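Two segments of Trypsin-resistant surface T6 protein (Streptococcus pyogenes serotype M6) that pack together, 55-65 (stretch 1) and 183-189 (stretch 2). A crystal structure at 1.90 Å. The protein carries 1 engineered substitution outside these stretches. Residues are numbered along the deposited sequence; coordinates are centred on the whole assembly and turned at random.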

ATOM      1  N   THR A  55     -14.018  33.372  13.546  1.00 26.77           N
ATOM      2  CA  THR A  55     -13.663  32.855  12.245  1.00 26.85           C
ATOM      3  C   THR A  55     -13.037  31.483  12.387  1.00 24.94           C
ATOM      4  O   THR A  55     -12.546  31.122  13.456  1.00 25.53           O
ATOM      5  CB  THR A  55     -12.598  33.729  11.575  1.00 27.22           C
ATOM      6  OG1 THR A  55     -11.409  33.672  12.366  1.00 28.74           O
ATOM      7  CG2 THR A  55     -13.077  35.192  11.440  1.00 28.12           C
ATOM      8  N   SER A  56     -13.012  30.750  11.282  1.00 24.08           N
ATOM      9  CA  SER A  56     -12.339  29.457  11.235  1.00 23.57           C
ATOM     10  C   SER A  56     -10.862  29.549  11.629  1.00 22.85           C
ATOM     11  O   SER A  56     -10.378  28.758  12.449  1.00 22.24           O
ATOM     12  CB  SER A  56     -12.492  28.819   9.853  1.00 23.66           C
ATOM     13  OG  SER A  56     -12.234  27.429   9.965  1.00 25.78           O
ATOM     14  N   GLN A  57     -10.165  30.527  11.042  1.00 22.87           N
ATOM     15  CA  GLN A  57      -8.766  30.826  11.368  1.00 22.51           C
ATOM     16  C   GLN A  57      -8.571  30.935  12.875  1.00 21.46           C
ATOM     17  O   GLN A  57      -7.708  30.271  13.449  1.00 22.18           O
ATOM     18  CB  GLN A  57      -8.312  32.125  10.680  1.00 21.36           C
ATOM     19  N   GLU A  58      -9.384  31.769  13.514  1.00 22.62           N
ATOM     20  CA  GLU A  58      -9.301  31.987  14.955  1.00 22.51           C
ATOM     21  C   GLU A  58      -9.554  30.719  15.747  1.00 20.76           C
ATOM     22  O   GLU A  58      -8.841  30.444  16.704  1.00 21.02           O
ATOM     23  CB  GLU A  58     -10.318  33.055  15.395  1.00 24.15           C
ATOM     24  CG  GLU A  58      -9.944  34.461  14.947  1.00 24.89           C
ATOM     25  CD  GLU A  58     -11.044  35.488  15.144  1.00 26.03           C
ATOM     26  OE1 GLU A  58     -12.210  35.103  15.433  1.00 24.70           O
ATOM     27  OE2 GLU A  58     -10.726  36.700  15.006  1.00 25.53           O
ATOM     28  N   ILE A  59     -10.577  29.960  15.352  1.00 19.67           N
ATOM     29  CA  ILE A  59     -10.976  28.742  16.087  1.00 19.39           C
ATOM     30  C   ILE A  59      -9.870  27.709  16.049  1.00 18.39           C
ATOM     31  O   ILE A  59      -9.464  27.184  17.092  1.00 19.38           O
ATOM     32  CB  ILE A  59     -12.300  28.134  15.563  1.00 19.96           C
ATOM     33  CG1 ILE A  59     -13.483  29.046  15.916  1.00 20.21           C
ATOM     34  CG2 ILE A  59     -12.541  26.761  16.181  1.00 20.38           C
ATOM     35  CD1 ILE A  59     -14.759  28.761  15.143  1.00 19.81           C
ATOM     36  N   THR A  60      -9.353  27.442  14.855  1.00 18.34           N
ATOM     37  CA  THR A  60      -8.211  26.534  14.711  1.00 17.09           C
ATOM     38  C   THR A  60      -6.964  27.028  15.485  1.00 16.86           C
ATOM     39  O   THR A  60      -6.277  26.247  16.140  1.00 15.51           O
ATOM     40  CB  THR A  60      -7.874  26.317  13.225  1.00 16.83           C
ATOM     41  OG1 THR A  60      -8.972  25.662  12.590  1.00 16.58           O
ATOM     42  CG2 THR A  60      -6.632  25.475  13.065  1.00 16.83           C
ATOM     43  N   THR A  61      -6.665  28.317  15.392  1.00 17.81           N
ATOM     44  CA  THR A  61      -5.574  28.920  16.172  1.00 18.07           C
ATOM     45  C   THR A  61      -5.668  28.627  17.676  1.00 18.04           C
ATOM     46  O   THR A  61      -4.675  28.277  18.312  1.00 18.12           O
ATOM     47  CB  THR A  61      -5.522  30.429  15.906  1.00 18.47           C
ATOM     48  OG1 THR A  61      -5.298  30.622  14.508  1.00 18.96           O
ATOM     49  CG2 THR A  61      -4.388  31.115  16.697  1.00 18.87           C
ATOM     50  N   ILE A  62      -6.870  28.752  18.240  1.00 18.80           N
ATOM     51  CA  ILE A  62      -7.083  28.496  19.664  1.00 18.48           C
ATOM     52  C   ILE A  62      -6.804  27.036  19.965  1.00 17.57           C
ATOM     53  O   ILE A  62      -6.129  26.709  20.941  1.00 17.03           O
ATOM     54  CB  ILE A  62      -8.533  28.864  20.090  1.00 19.55           C
ATOM     55  CG1 ILE A  62      -8.747  30.371  19.961  1.00 20.36           C
ATOM     56  CG2 ILE A  62      -8.815  28.402  21.512  1.00 19.95           C
ATOM     57  CD1 ILE A  62     -10.149  30.811  19.601  1.00 21.09           C
ATOM     58  N   ALA A  63      -7.316  26.154  19.110  1.00 17.60           N
ATOM     59  CA  ALA A  63      -7.104  24.707  19.274  1.00 18.16           C
ATOM     60  C   ALA A  63      -5.621  24.375  19.244  1.00 18.46           C
ATOM     61  O   ALA A  63      -5.140  23.587  20.065  1.00 19.29           O
ATOM     62  CB  ALA A  63      -7.850  23.922  18.193  1.00 18.06           C
ATOM     63  N   ASN A  64      -4.895  24.970  18.298  1.00 19.01           N
ATOM     64  CA  ASN A  64      -3.431  24.814  18.256  1.00 18.97           C
ATOM     65  C   ASN A  64      -2.829  25.149  19.630  1.00 18.85           C
ATOM     66  O   ASN A  64      -2.018  24.394  20.169  1.00 20.05           O
ATOM     67  CB  ASN A  64      -2.807  25.692  17.157  1.00 19.09           C
ATOM     68  CG  ASN A  64      -3.219  25.273  15.751  1.00 19.47           C
ATOM     69  OD1 ASN A  64      -3.712  24.163  15.532  1.00 20.37           O
ATOM     70  ND2 ASN A  64      -3.039  26.167  14.799  1.00 19.02           N
ATOM     71  N   GLY A  65      -3.266  26.263  20.208  1.00 19.20           N
ATOM     72  CA  GLY A  65      -2.722  26.756  21.480  1.00 19.09           C
ATOM     73  C   GLY A  65      -3.044  25.848  22.640  1.00 19.51           C
ATOM     74  O   GLY A  65      -2.229  25.654  23.535  1.00 19.69           O
ATOM     75  N   TYR A 183      -8.094  19.643   5.811  1.00 16.91           N
ATOM     76  CA  TYR A 183      -7.541  20.385   6.965  1.00 16.84           C
ATOM     77  C   TYR A 183      -7.922  21.850   6.846  1.00 17.49           C
ATOM     78  O   TYR A 183      -7.912  22.396   5.746  1.00 18.03           O
ATOM     79  CB  TYR A 183      -6.015  20.331   6.985  1.00 15.87           C
ATOM     80  CG  TYR A 183      -5.389  18.973   7.073  1.00 14.97           C
ATOM     81  CD1 TYR A 183      -5.788  18.057   8.046  1.00 14.33           C
ATOM     82  CD2 TYR A 183      -4.339  18.618   6.225  1.00 14.50           C
ATOM     83  CE1 TYR A 183      -5.184  16.824   8.160  1.00 14.22           C
ATOM     84  CE2 TYR A 183      -3.732  17.372   6.320  1.00 14.17           C
ATOM     85  CZ  TYR A 183      -4.164  16.483   7.299  1.00 14.34           C
ATOM     86  OH  TYR A 183      -3.585  15.269   7.415  1.00 14.35           O
ATOM     87  N   THR A 184      -8.264  22.484   7.960  1.00 18.18           N
ATOM     88  CA  THR A 184      -8.427  23.934   7.985  1.00 19.05           C
ATOM     89  C   THR A 184      -7.059  24.587   7.788  1.00 20.35           C
ATOM     90  O   THR A 184      -6.019  24.002   8.098  1.00 19.35           O
ATOM     91  CB  THR A 184      -9.060  24.456   9.297  1.00 18.62           C
ATOM     92  OG1 THR A 184      -8.188  24.224  10.412  1.00 17.81           O
ATOM     93  CG2 THR A 184     -10.404  23.801   9.538  1.00 17.85           C
ATOM     94  N   LYS A 185      -7.084  25.805   7.271  1.00 23.68           N
ATOM     95  CA  LYS A 185      -5.871  26.508   6.816  1.00 24.42           C
ATOM     96  C   LYS A 185      -4.765  26.631   7.872  1.00 24.36           C
ATOM     97  O   LYS A 185      -3.589  26.448   7.565  1.00 23.31           O
ATOM     98  CB  LYS A 185      -6.266  27.900   6.289  1.00 27.08           C
ATOM     99  CG  LYS A 185      -5.258  28.529   5.336  1.00 27.92           C
ATOM    100  CD  LYS A 185      -4.435  29.617   6.003  1.00 28.93           C
ATOM    101  N   GLU A 186      -5.141  26.902   9.126  1.00 24.52           N
ATOM    102  CA  GLU A 186      -4.154  27.106  10.208  1.00 22.50           C
ATOM    103  C   GLU A 186      -3.719  25.843  10.935  1.00 20.18           C
ATOM    104  O   GLU A 186      -2.949  25.921  11.893  1.00 18.96           O
ATOM    105  CB  GLU A 186      -4.682  28.109  11.240  1.00 23.73           C
ATOM    106  CG  GLU A 186      -5.248  29.381  10.638  1.00 25.87           C
ATOM    107  CD  GLU A 186      -4.200  30.238   9.974  1.00 26.92           C
ATOM    108  OE1 GLU A 186      -3.050  30.248  10.458  1.00 27.46           O
ATOM    109  OE2 GLU A 186      -4.543  30.905   8.969  1.00 31.16           O
ATOM    110  N   ALA A 187      -4.169  24.664  10.492  1.00 19.81           N
ATOM    111  CA  ALA A 187      -3.765  23.422  11.165  1.00 18.78           C
ATOM    112  C   ALA A 187      -2.250  23.318  11.218  1.00 18.10           C
ATOM    113  O   ALA A 187      -1.590  23.646  10.249  1.00 18.38           O
ATOM    114  CB  ALA A 187      -4.348  22.203  10.457  1.00 18.69           C
ATOM    115  N   VAL A 188      -1.720  22.853  12.348  1.00 17.86           N
ATOM    116  CA  VAL A 188      -0.274  22.666  12.545  1.00 17.79           C
ATOM    117  C   VAL A 188       0.247  21.309  12.037  1.00 17.56           C
ATOM    118  O   VAL A 188       1.438  21.176  11.749  1.00 17.69           O
ATOM    119  CB  VAL A 188       0.134  22.858  14.026  1.00 18.05           C
ATOM    120  CG1 VAL A 188       0.015  24.335  14.413  1.00 17.59           C
ATOM    121  CG2 VAL A 188      -0.684  21.964  14.971  1.00 17.79           C
ATOM    122  N   ASN A 189      -0.637  20.307  11.946  1.00 16.19           N
ATOM    123  CA  ASN A 189      -0.282  19.007  11.405  1.00 15.85           C
ATOM    124  C   ASN A 189      -1.084  18.732  10.117  1.00 16.20           C
ATOM    125  O   ASN A 189      -2.270  18.327  10.152  1.00 15.28           O
ATOM    126  CB  ASN A 189      -0.520  17.918  12.449  1.00 15.78           C
ATOM    127  CG  ASN A 189       0.037  16.580  12.034  1.00 15.85           C
ATOM    128  OD1 ASN A 189       0.373  16.357  10.872  1.00 15.09           O
ATOM    129  ND2 ASN A 189       0.142  15.682  12.982  1.00 15.98           N
TER
HETATM  130  O   HOH W   1      -9.751  27.711   8.103  1.00 25.30           O

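The first turns of a helix, residues 56-65, pack against an irregular segment, 183-189, that folds through a type I beta turn from Thr184 to Ala187. The contact buries 324 Å² in total, and the two backbones come closest at Gln57 and Glu186, whose CA atoms lie 6.0 Å apart.

Glu186, within the turn, contributes the most surface. Its CB points toward the helix and its aliphatic portion lies against the backbone of Gln57 (CG to Gln57 O, 3.8 Å), so this side chain packs here through its methylenes. The same carbonyl of Gln57 accepts a hydrogen bond from Thr61 OG1 within the helix, at 2.7 Å.

One turn along, Thr60 is buried and uses both branches of its side chain. Its OG1 hydrogen-bonds to Thr184 OG1 at 2.7 Å, while its methyl CG2 packs on Glu186, 3.8 Å from CB and 3.6 Å from the carbonyl C.

Asn64, a further turn on, projects from the same side of the helix and anchors the turn's backbone: its ND2 donates to Glu186 O at 2.9 Å, with an N-H...O angle of 152°. The same ND2 lies 3.6 Å from Val188 CG1, a van der Waals contact. At the helix start, a water bridges Ser56 OG (3.1 Å) and, weakly, Lys185 N (3.4 Å).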